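Glycosyltransferase (Streptomyces viridochromogenes, PDB 2IUY) is a retaining glycosyltransferase of family GT4 in avilamycin A biosynthesis that binds UDP and probably transfers a sugar from a nucleotide-activated donor. Local coordinates at residues L4-V9 against D41-L46; D139-P144 against Y332-A337; A181-A186 against R299-G304; E285-G288 against D292-P295. All coordinates share one frame; numbering follows the deposited sequence.

The four contacts fall into two pairs at the two ends of a GT-B molecule, one pair to each parallel six-stranded sheet. Contacts 1 and 2 touch, with centres 15 Å apart, because helix 321-336 carries Y332 against V6 and L43 and R334 against the 139-144 segment. Contacts 3 and 4, centres 7 Å apart, touch through F183 against F293 and T301 against E285, and involve strand 284-286 and helix 295-303, consecutive in the chain. They lie across the chain's centre from contact 1, centres about 40 Å apart. Contact 1 closes first; contacts 3 and 4 form within the span bridged by contact 2, so the second domain is built before the last helix returns to the first.

Contact 1: residues L4-V9 against D41-L46; sequences LKVALV and DGLLEL
V6 and L43 mark the closest backbone approach, their CA atoms 8.5 Å apart, a separation at which strand 5-9 and helix 31-45 meet by side chains alone. The two elements are the first strand and the helix of a beta-alpha-beta unit completed by strand 49-53, the opening unit of the Rossmann-like N-terminal domain of the GT-B fold. Alternation along the strand turns V6 and L8 to the helix, and L43 answers them both. L43 is the helix residue that carries the contact: with CD1 anti to CA (chi2 169°), the side chain is drawn out so that this methyl leads toward the strand. L8 meets it with its forked end, CD1 and CD2 each lying 4.3 Å from L43 CD1, while V6, two residues earlier on the same face of the strand, comes in with CG1.

These separations are generous for methyl groups and the two segments bury just 102 Å² together, so the evidence is for a light apolar contact, one part of a larger buried core. The rest of that core comes from other elements: V329 and Y332 of helix 321-336 lie against L43, V50 of strand 49-53 touches L8 and L44, and V87 and H89 of strand 87-90 touch V6 and L8.

The meeting point itself is a nearly equilateral triangle of methyl groups. V6 CG1 stands 4.5 Å from L43 CD1, and the side lying along the strand, from V6 CG1 to L8 CD2, measures 4.2 Å.

Contact 2: residues D139-P144 against Y332-A337; sequences DAPVIP and YRRLLA
R334 reaches out from helix 321-336 to D139 and P141, and it meets the two in different ways. Its CG is anti to the backbone N (chi1 169°) and the chain continues extended as far as NE, which brings the guanidinium across the gap from a helix whose nearest CA, that of R334 itself, is 11.0 Å from the CA of P141. D139 approaches at the guanidinium edge. Its carboxylate plane is turned 65° from the guanidinium plane, so the pair is not a flat, two-pronged one: OD2 alone makes the salt bridge, 2.9 Å from R334 NH2, with OD1 of D139 set back at 3.6 Å from the same nitrogen. The main chain of D139 adds a second grip. R334 NH2 donates to D139 O at 3.0 Å with an N-H...O angle of 150°, so one nitrogen is held by two oxygens of a single residue.

The other terminal nitrogen, NH1, is hydrogen-bonded to Q331, three residues earlier on the same helix, and to a water 3.1 Å off, which in turn donates weakly to D139 O. P141 comes in obliquely, its CG 3.7 Å from R334 NH1. W341 packs against both P141 and R334, adding an aromatic neighbour to this mostly polar surface contact.

P141 and I143 bond by backbone to Y125 of the outermost strand 123-125 of the first sheet. The contact thus fastens the C-terminal helix to the N-terminal domain, the return crossing of the chain that is a hallmark of the GT-B fold.

Contact 3: residues A181-A186 against R299-G304; sequences AAFAHA and RRTLAG
F183 carries the contact of helix 177-187 with helix 295-303, pointing its ring at T301 and L302. Along the first helix the preceding turn looks another way: A181 and A182 both rest on Y210 of helix 200-210. F183 then follows with its CG anti to the backbone N (chi1 -180°), and the ring thrown out in this way presents its rim to the second helix. CZ of F183 lies 3.9 Å from T301 CG2, and CE2 of F183 lies 4.2 Å from L302 CD1. Both methyls sit near the ring plane, so the approach is through ring C-H groups at the edge. The same ring makes an edge-to-face pair with F293 from the loop leading into helix 295-303.

A184 turns from the second helix to L165 and L191 of the sheet. L165 is also touched by L302, which shows that the two helices settle on a common strand of the second Rossmann-like domain. At the end of the segment the side chain of A186 stops short of touching 299-304, but its backbone packs against P295 at the start of the other helix.

T301 divides its two branches. CG2 serves the ring, while OG1 is turned to E285 of strand 284-286, whose OE2 is its probable hydrogen-bond partner. The hydroxyl has its main partner outside the helix pair, and the contact between the two segments rests on dispersion between methyls and an aromatic rim.

Contact 4: residues E285-G288 against D292-P295; sequences EVVG and DFAP
V287 and G288, which follow strand 284-286, face F293 across the short turn that leads to helix 295-303, with the CA atoms of G288 and F293 8.3 Å apart. The apolar part is a single methyl against the ring: V287 CG2 lies 3.8 Å from F293 CE1, and the two side chains cross at about a right angle. V287 reaches it because CG2 falls between its own backbone N and carbonyl carbon (chi1 -58°). M238 touches both V287 and F293, and A182 and A186 of helix 177-187 also lie against the ring.

The polar part is made by backbone. G288 O stands 3.7 Å from F293 CE1 and equally 3.7 Å from CZ, approaching the ring obliquely and meeting two adjacent carbons together. V287 also bonds by backbone to G270, while A294, next after F293, takes the N-cap position of helix 295-303.

With one methyl and one carbonyl oxygen set against the ring, the contact rests mainly on dispersion, and any pull between G288 O and the ring hydrogens is weak at best.

Contact 1: residues L4-V9 against D41-L46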
loop_
_atom_site.group_PDB
_atom_site.type_symbol
_atom_site.label_atom_id
_atom_site.label_comp_id
_atom_site.label_asym_id
_atom_site.label_seq_id
_atom_site.Cartn_x
_atom_site.Cartn_y
_atom_site.Cartn_z
ATOM N N LEU A 4 -21.204 12.154 -4.746
ATOM C CA LEU A 4 -20.377 12.960 -3.852
ATOM C C LEU A 4 -19.271 13.549 -4.691
ATOM O O LEU A 4 -18.884 12.981 -5.767
ATOM C CB LEU A 4 -19.869 12.064 -2.689
ATOM C CG LEU A 4 -20.996 11.626 -1.742
ATOM C CD1 LEU A 4 -20.588 10.599 -0.691
ATOM C CD2 LEU A 4 -21.686 12.846 -1.030
ATOM N N LYS A 5 -18.840 14.745 -4.270
ATOM C CA LYS A 5 -17.608 15.349 -4.760
ATOM C C LYS A 5 -16.571 15.099 -3.698
ATOM O O LYS A 5 -16.765 15.492 -2.559
ATOM C CB LYS A 5 -17.787 16.836 -5.076
ATOM C CG LYS A 5 -18.916 17.073 -6.129
ATOM C CD LYS A 5 -18.649 18.335 -6.899
ATOM C CE LYS A 5 -19.336 19.557 -6.408
ATOM N NZ LYS A 5 -18.764 20.793 -7.161
ATOM N N VAL A 6 -15.527 14.341 -4.052
ATOM C CA VAL A 6 -14.538 13.880 -3.059
ATOM C C VAL A 6 -13.173 14.468 -3.429
ATOM O O VAL A 6 -12.675 14.267 -4.555
ATOM C CB VAL A 6 -14.423 12.332 -2.932
ATOM C CG1 VAL A 6 -13.432 11.921 -1.751
ATOM C CG2 VAL A 6 -15.826 11.604 -2.797
ATOM N N ALA A 7 -12.598 15.230 -2.510
ATOM C CA ALA A 7 -11.227 15.701 -2.654
ATOM C C ALA A 7 -10.334 14.669 -2.001
ATOM O O ALA A 7 -10.435 14.462 -0.788
ATOM C CB ALA A 7 -11.050 17.052 -1.994
ATOM N N LEU A 8 -9.501 13.997 -2.819
ATOM C CA LEU A 8 -8.572 12.957 -2.365
ATOM C C LEU A 8 -7.216 13.572 -2.317
ATOM O O LEU A 8 -6.741 13.984 -3.367
ATOM C CB LEU A 8 -8.463 11.793 -3.355
ATOM C CG LEU A 8 -9.468 10.661 -3.353
ATOM C CD1 LEU A 8 -9.040 9.618 -4.458
ATOM C CD2 LEU A 8 -9.621 10.062 -1.923
ATOM N N VAL A 9 -6.579 13.595 -1.134
ATOM C CA VAL A 9 -5.330 14.319 -0.967
ATOM C C VAL A 9 -4.268 13.285 -0.867
ATOM O O VAL A 9 -4.175 12.558 0.129
ATOM C CB VAL A 9 -5.287 15.295 0.305
ATOM C CG1 VAL A 9 -4.099 16.262 0.194
ATOM C CG2 VAL A 9 -6.573 16.138 0.407
ATOM N N ASP A 41 -10.215 4.786 -8.415
ATOM C CA ASP A 41 -10.876 3.983 -9.455
ATOM C C ASP A 41 -12.199 3.478 -8.901
ATOM O O ASP A 41 -13.217 3.512 -9.582
ATOM C CB ASP A 41 -10.031 2.759 -9.814
ATOM C CG ASP A 41 -8.811 3.098 -10.636
ATOM O OD1 ASP A 41 -8.591 4.293 -10.963
ATOM O OD2 ASP A 41 -8.060 2.138 -10.935
ATOM N N GLY A 42 -12.182 2.989 -7.664
ATOM C CA GLY A 42 -13.441 2.546 -6.978
ATOM C C GLY A 42 -14.515 3.639 -6.915
ATOM O O GLY A 42 -15.671 3.401 -7.311
ATOM N N LEU A 43 -14.128 4.820 -6.418
ATOM C CA LEU A 43 -15.011 5.960 -6.223
ATOM C C LEU A 43 -15.628 6.433 -7.552
ATOM O O LEU A 43 -16.783 6.717 -7.592
ATOM C CB LEU A 43 -14.242 7.123 -5.564
ATOM C CG LEU A 43 -13.843 6.868 -4.097
ATOM C CD1 LEU A 43 -12.900 7.915 -3.625
ATOM C CD2 LEU A 43 -15.154 6.762 -3.199
ATOM N N LEU A 44 -14.802 6.547 -8.598
ATOM C CA LEU A 44 -15.217 6.881 -9.936
ATOM C C LEU A 44 -16.164 5.828 -10.509
ATOM O O LEU A 44 -17.132 6.176 -11.182
ATOM C CB LEU A 44 -13.979 7.058 -10.836
ATOM C CG LEU A 44 -13.055 8.272 -10.563
ATOM C CD1 LEU A 44 -11.756 8.150 -11.421
ATOM C CD2 LEU A 44 -13.801 9.629 -10.794
ATOM N N GLU A 45 -15.884 4.539 -10.274
ATOM C CA GLU A 45 -16.745 3.478 -10.790
ATOM C C GLU A 45 -18.104 3.549 -10.111
ATOM O O GLU A 45 -19.143 3.207 -10.712
ATOM C CB GLU A 45 -16.139 2.098 -10.531
ATOM C CG GLU A 45 -16.353 1.092 -11.667
ATOM C CD GLU A 45 -15.328 -0.045 -11.618
ATOM O OE1 GLU A 45 -14.122 0.203 -11.869
ATOM O OE2 GLU A 45 -15.729 -1.194 -11.350
ATOM N N LEU A 46 -18.098 3.961 -8.850
ATOM C CA LEU A 46 -19.357 4.168 -8.099
ATOM C C LEU A 46 -20.149 5.399 -8.485
ATOM O O LEU A 46 -21.246 5.573 -7.978
ATOM C CB LEU A 46 -19.099 4.209 -6.591
ATOM C CG LEU A 46 -18.627 2.891 -5.990
ATOM C CD1 LEU A 46 -17.983 3.122 -4.653
ATOM C CD2 LEU A 46 -19.765 1.811 -5.924
#

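Contact 2: residues D139-P144 against Y332-A337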
loop_
_atom_site.group_PDB
_atom_site.type_symbol
_atom_site.label_atom_id
_atom_site.label_comp_id
_atom_site.label_asym_id
_atom_site.label_seq_id
_atom_site.Cartn_x
_atom_site.Cartn_y
_atom_site.Cartn_z
ATOM N N ASP A 139 -14.331 2.711 17.830
ATOM C CA ASP A 139 -15.264 3.214 16.838
ATOM C C ASP A 139 -14.601 3.789 15.548
ATOM O O ASP A 139 -15.317 4.205 14.626
ATOM C CB ASP A 139 -16.263 4.216 17.487
ATOM C CG ASP A 139 -17.690 4.003 16.985
ATOM O OD1 ASP A 139 -17.963 2.869 16.564
ATOM O OD2 ASP A 139 -18.516 4.945 16.966
ATOM N N ALA A 140 -13.254 3.803 15.493
ATOM C CA ALA A 140 -12.533 4.119 14.223
ATOM C C ALA A 140 -12.586 2.956 13.219
ATOM O O ALA A 140 -12.235 1.831 13.542
ATOM C CB ALA A 140 -11.073 4.553 14.484
ATOM N N PRO A 141 -13.030 3.234 11.992
ATOM C CA PRO A 141 -13.138 2.166 11.001
ATOM C C PRO A 141 -11.776 1.612 10.606
ATOM O O PRO A 141 -10.772 2.336 10.573
ATOM C CB PRO A 141 -13.772 2.864 9.772
ATOM C CG PRO A 141 -14.320 4.154 10.288
ATOM C CD PRO A 141 -13.475 4.539 11.458
ATOM N N VAL A 142 -11.771 0.314 10.343
ATOM C CA VAL A 142 -10.642 -0.358 9.800
ATOM C C VAL A 142 -11.046 -0.769 8.389
ATOM O O VAL A 142 -12.043 -1.491 8.190
ATOM C CB VAL A 142 -10.221 -1.556 10.672
ATOM C CG1 VAL A 142 -9.249 -2.409 9.923
ATOM C CG2 VAL A 142 -9.589 -1.064 11.971
ATOM N N ILE A 143 -10.315 -0.244 7.407
ATOM C CA ILE A 143 -10.660 -0.485 6.024
ATOM C C ILE A 143 -9.354 -0.760 5.308
ATOM O O ILE A 143 -8.530 0.124 5.218
ATOM C CB ILE A 143 -11.457 0.714 5.341
ATOM C CG1 ILE A 143 -12.782 1.034 6.050
ATOM C CG2 ILE A 143 -11.764 0.365 3.916
ATOM C CD1 ILE A 143 -13.462 2.323 5.511
ATOM N N PRO A 144 -9.142 -2.008 4.840
ATOM C CA PRO A 144 -7.818 -2.371 4.311
ATOM C C PRO A 144 -7.547 -1.742 2.955
ATOM O O PRO A 144 -8.466 -1.099 2.363
ATOM C CB PRO A 144 -7.892 -3.914 4.267
ATOM C CG PRO A 144 -9.343 -4.211 4.027
ATOM C CD PRO A 144 -10.071 -3.168 4.845
ATOM N N TYR A 332 -17.887 8.360 4.697
ATOM C CA TYR A 332 -18.189 9.733 4.271
ATOM C C TYR A 332 -19.595 10.158 4.685
ATOM O O TYR A 332 -19.772 11.240 5.205
ATOM C CB TYR A 332 -18.093 9.908 2.743
ATOM C CG TYR A 332 -16.771 9.530 2.057
ATOM C CD1 TYR A 332 -15.593 9.242 2.774
ATOM C CD2 TYR A 332 -16.715 9.465 0.658
ATOM C CE1 TYR A 332 -14.377 8.918 2.065
ATOM C CE2 TYR A 332 -15.555 9.142 -0.006
ATOM C CZ TYR A 332 -14.393 8.874 0.695
ATOM O OH TYR A 332 -13.261 8.529 -0.066
ATOM N N ARG A 333 -20.586 9.322 4.388
ATOM C CA ARG A 333 -21.979 9.592 4.766
ATOM C C ARG A 333 -22.204 9.644 6.276
ATOM O O ARG A 333 -23.065 10.422 6.753
ATOM C CB ARG A 333 -22.938 8.587 4.086
ATOM C CG ARG A 333 -22.911 8.750 2.552
ATOM C CD ARG A 333 -24.162 8.264 1.883
ATOM N NE ARG A 333 -23.991 8.095 0.440
ATOM C CZ ARG A 333 -24.134 9.056 -0.471
ATOM N NH1 ARG A 333 -24.472 10.294 -0.125
ATOM N NH2 ARG A 333 -23.951 8.750 -1.751
ATOM N N ARG A 334 -21.467 8.814 7.015
ATOM C CA ARG A 334 -21.483 8.843 8.493
ATOM C C ARG A 334 -21.081 10.230 8.994
ATOM O O ARG A 334 -21.761 10.830 9.812
ATOM C CB ARG A 334 -20.538 7.759 9.037
ATOM C CG ARG A 334 -20.242 7.853 10.554
ATOM C CD ARG A 334 -19.391 6.671 10.968
ATOM N NE ARG A 334 -19.126 6.519 12.405
ATOM C CZ ARG A 334 -18.223 5.646 12.858
ATOM N NH1 ARG A 334 -17.516 4.925 11.976
ATOM N NH2 ARG A 334 -18.010 5.496 14.153
ATOM N N LEU A 335 -19.990 10.753 8.449
ATOM C CA LEU A 335 -19.515 12.075 8.763
ATOM C C LEU A 335 -20.455 13.200 8.311
ATOM O O LEU A 335 -20.679 14.162 9.051
ATOM C CB LEU A 335 -18.079 12.265 8.197
ATOM C CG LEU A 335 -16.954 11.437 8.862
ATOM C CD1 LEU A 335 -15.741 11.395 7.952
ATOM C CD2 LEU A 335 -16.537 11.933 10.244
ATOM N N LEU A 336 -20.979 13.080 7.086
ATOM C CA LEU A 336 -21.917 14.043 6.569
ATOM C C LEU A 336 -23.203 14.144 7.426
ATOM O O LEU A 336 -23.732 15.250 7.577
ATOM C CB LEU A 336 -22.178 13.812 5.064
ATOM C CG LEU A 336 -20.951 14.152 4.167
ATOM C CD1 LEU A 336 -21.063 13.588 2.767
ATOM C CD2 LEU A 336 -20.679 15.711 4.148
ATOM N N ALA A 337 -23.654 13.021 8.011
ATOM C CA ALA A 337 -24.830 13.001 8.899
ATOM C C ALA A 337 -24.558 13.539 10.285
ATOM O O ALA A 337 -25.473 13.576 11.107
ATOM C CB ALA A 337 -25.442 11.597 9.014
HETATM O O HOH W 1 -16.523 2.043 12.423
#

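Contact 3: residues A181-A186 against R299-G304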
loop_
_atom_site.group_PDB
_atom_site.type_symbol
_atom_site.label_atom_id
_atom_site.label_comp_id
_atom_site.label_asym_id
_atom_site.label_seq_id
_atom_site.Cartn_x
_atom_site.Cartn_y
_atom_site.Cartn_z
ATOM N N ALA A 181 15.797 -12.566 1.927
ATOM C CA ALA A 181 16.956 -13.259 1.286
ATOM C C ALA A 181 17.181 -14.614 1.976
ATOM O O ALA A 181 17.298 -15.653 1.296
ATOM C CB ALA A 181 18.236 -12.385 1.320
ATOM N N ALA A 182 17.156 -14.617 3.315
ATOM C CA ALA A 182 17.315 -15.839 4.105
ATOM C C ALA A 182 16.227 -16.871 3.765
ATOM O O ALA A 182 16.481 -18.058 3.677
ATOM C CB ALA A 182 17.270 -15.523 5.623
ATOM N N PHE A 183 14.994 -16.428 3.618
ATOM C CA PHE A 183 13.929 -17.396 3.364
ATOM C C PHE A 183 14.086 -18.021 1.952
ATOM O O PHE A 183 13.961 -19.246 1.767
ATOM C CB PHE A 183 12.539 -16.766 3.632
ATOM C CG PHE A 183 11.389 -17.720 3.394
ATOM C CD1 PHE A 183 10.839 -18.441 4.448
ATOM C CD2 PHE A 183 10.855 -17.878 2.122
ATOM C CE1 PHE A 183 9.822 -19.335 4.246
ATOM C CE2 PHE A 183 9.811 -18.794 1.906
ATOM C CZ PHE A 183 9.283 -19.511 2.983
ATOM N N ALA A 184 14.356 -17.171 0.964
ATOM C CA ALA A 184 14.656 -17.623 -0.400
ATOM C C ALA A 184 15.845 -18.578 -0.371
ATOM O O ALA A 184 15.746 -19.680 -0.897
ATOM C CB ALA A 184 14.951 -16.431 -1.326
ATOM N N HIS A 185 16.966 -18.150 0.212
ATOM C CA HIS A 185 18.112 -19.053 0.441
ATOM C C HIS A 185 17.715 -20.450 1.019
ATOM O O HIS A 185 18.129 -21.484 0.495
ATOM C CB HIS A 185 19.196 -18.378 1.280
ATOM C CG HIS A 185 20.348 -19.284 1.597
ATOM N ND1 HIS A 185 20.428 -20.003 2.770
ATOM C CD2 HIS A 185 21.433 -19.629 0.868
ATOM C CE1 HIS A 185 21.529 -20.734 2.759
ATOM N NE2 HIS A 185 22.153 -20.528 1.614
ATOM N N ALA A 186 16.904 -20.458 2.069
ATOM C CA ALA A 186 16.376 -21.656 2.690
ATOM C C ALA A 186 15.687 -22.579 1.683
ATOM O O ALA A 186 15.749 -23.803 1.829
ATOM C CB ALA A 186 15.373 -21.290 3.835
ATOM N N ARG A 299 10.666 -24.786 2.430
ATOM C CA ARG A 299 10.463 -25.323 1.116
ATOM C C ARG A 299 9.023 -25.867 1.021
ATOM O O ARG A 299 8.358 -25.710 -0.016
ATOM C CB ARG A 299 11.574 -26.370 0.890
ATOM C CG ARG A 299 11.608 -27.102 -0.390
ATOM C CD ARG A 299 12.789 -28.097 -0.417
ATOM N NE ARG A 299 12.889 -28.995 0.763
ATOM C CZ ARG A 299 12.043 -29.999 1.068
ATOM N NH1 ARG A 299 10.978 -30.256 0.304
ATOM N NH2 ARG A 299 12.254 -30.739 2.166
ATOM N N ARG A 300 8.544 -26.440 2.122
ATOM C CA ARG A 300 7.162 -26.871 2.260
ATOM C C ARG A 300 6.145 -25.771 2.398
ATOM O O ARG A 300 5.051 -25.864 1.841
ATOM C CB ARG A 300 6.996 -27.772 3.466
ATOM C CG ARG A 300 7.945 -28.969 3.457
ATOM C CD ARG A 300 7.689 -29.954 2.361
ATOM N NE ARG A 300 8.275 -31.235 2.732
ATOM C CZ ARG A 300 7.634 -32.223 3.355
ATOM N NH1 ARG A 300 6.351 -32.112 3.704
ATOM N NH2 ARG A 300 8.295 -33.342 3.618
ATOM N N THR A 301 6.471 -24.779 3.213
ATOM C CA THR A 301 5.706 -23.530 3.275
ATOM C C THR A 301 5.513 -23.026 1.852
ATOM O O THR A 301 4.410 -22.724 1.461
ATOM C CB THR A 301 6.410 -22.451 4.142
ATOM O OG1 THR A 301 6.197 -22.753 5.520
ATOM C CG2 THR A 301 5.850 -21.039 3.863
ATOM N N LEU A 302 6.590 -22.964 1.081
ATOM C CA LEU A 302 6.510 -22.426 -0.278
ATOM C C LEU A 302 5.702 -23.302 -1.200
ATOM O O LEU A 302 4.839 -22.814 -1.945
ATOM C CB LEU A 302 7.896 -22.188 -0.865
ATOM C CG LEU A 302 7.955 -21.282 -2.110
ATOM C CD1 LEU A 302 7.831 -19.798 -1.705
ATOM C CD2 LEU A 302 9.221 -21.513 -2.907
ATOM N N ALA A 303 5.955 -24.607 -1.156
ATOM C CA ALA A 303 5.266 -25.518 -2.061
ATOM C C ALA A 303 3.771 -25.739 -1.697
ATOM O O ALA A 303 2.987 -26.125 -2.565
ATOM C CB ALA A 303 6.031 -26.842 -2.201
ATOM N N GLY A 304 3.375 -25.477 -0.448
ATOM C CA GLY A 304 1.956 -25.529 -0.062
ATOM C C GLY A 304 1.100 -24.260 -0.270
ATOM O O GLY A 304 -0.105 -24.235 0.098
#

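Contact 4: residues E285-G288 against D292-P295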
loop_
_atom_site.group_PDB
_atom_site.type_symbol
_atom_site.label_atom_id
_atom_site.label_comp_id
_atom_site.label_asym_id
_atom_site.label_seq_id
_atom_site.Cartn_x
_atom_site.Cartn_y
_atom_site.Cartn_z
ATOM N N GLU A 285 0.877 -17.670 3.680
ATOM C CA GLU A 285 1.246 -18.212 4.972
ATOM C C GLU A 285 2.188 -17.254 5.690
ATOM O O GLU A 285 3.159 -16.718 5.097
ATOM C CB GLU A 285 1.961 -19.586 4.766
ATOM C CG GLU A 285 2.306 -20.332 6.097
ATOM C CD GLU A 285 2.856 -21.741 5.889
ATOM O OE1 GLU A 285 2.245 -22.515 5.109
ATOM O OE2 GLU A 285 3.882 -22.089 6.531
ATOM N N VAL A 286 1.942 -17.133 6.990
ATOM C CA VAL A 286 2.787 -16.409 7.932
ATOM C C VAL A 286 3.961 -17.284 8.413
ATOM O O VAL A 286 3.807 -18.479 8.684
ATOM C CB VAL A 286 1.946 -15.842 9.116
ATOM C CG1 VAL A 286 2.836 -15.271 10.248
ATOM C CG2 VAL A 286 1.026 -14.731 8.606
ATOM N N VAL A 287 5.136 -16.678 8.468
ATOM C CA VAL A 287 6.297 -17.311 9.066
ATOM C C VAL A 287 6.897 -16.419 10.169
ATOM O O VAL A 287 6.523 -15.239 10.336
ATOM C CB VAL A 287 7.342 -17.712 7.984
ATOM C CG1 VAL A 287 6.700 -18.673 6.921
ATOM C CG2 VAL A 287 7.969 -16.469 7.279
ATOM N N GLY A 288 7.828 -16.994 10.921
ATOM C CA GLY A 288 8.543 -16.266 11.915
ATOM C C GLY A 288 9.450 -15.127 11.491
ATOM O O GLY A 288 9.875 -14.998 10.306
ATOM N N ASP A 292 16.416 -17.475 10.596
ATOM C CA ASP A 292 16.774 -18.859 10.866
ATOM C C ASP A 292 15.627 -19.760 10.391
ATOM O O ASP A 292 14.739 -20.112 11.138
ATOM C CB ASP A 292 17.162 -19.059 12.355
ATOM C CG ASP A 292 18.023 -17.874 12.933
ATOM O OD1 ASP A 292 19.269 -17.804 12.688
ATOM O OD2 ASP A 292 17.459 -17.007 13.667
ATOM N N PHE A 293 15.615 -20.069 9.105
ATOM C CA PHE A 293 14.532 -20.859 8.531
ATOM C C PHE A 293 15.061 -22.248 8.254
ATOM O O PHE A 293 16.049 -22.381 7.499
ATOM C CB PHE A 293 14.012 -20.229 7.227
ATOM C CG PHE A 293 13.377 -18.877 7.414
ATOM C CD1 PHE A 293 12.115 -18.757 8.001
ATOM C CD2 PHE A 293 14.046 -17.718 6.995
ATOM C CE1 PHE A 293 11.514 -17.498 8.170
ATOM C CE2 PHE A 293 13.464 -16.456 7.148
ATOM C CZ PHE A 293 12.197 -16.342 7.763
ATOM N N ALA A 294 14.445 -23.266 8.872
ATOM C CA ALA A 294 14.727 -24.669 8.488
ATOM C C ALA A 294 14.343 -24.857 7.018
ATOM O O ALA A 294 13.193 -24.546 6.629
ATOM C CB ALA A 294 13.966 -25.629 9.376
ATOM N N PRO A 295 15.308 -25.289 6.171
ATOM C CA PRO A 295 15.011 -25.528 4.751
ATOM C C PRO A 295 13.771 -26.428 4.476
ATOM O O PRO A 295 12.937 -26.074 3.645
ATOM C CB PRO A 295 16.323 -26.143 4.213
ATOM C CG PRO A 295 17.388 -25.564 5.104
ATOM C CD PRO A 295 16.747 -25.463 6.472
#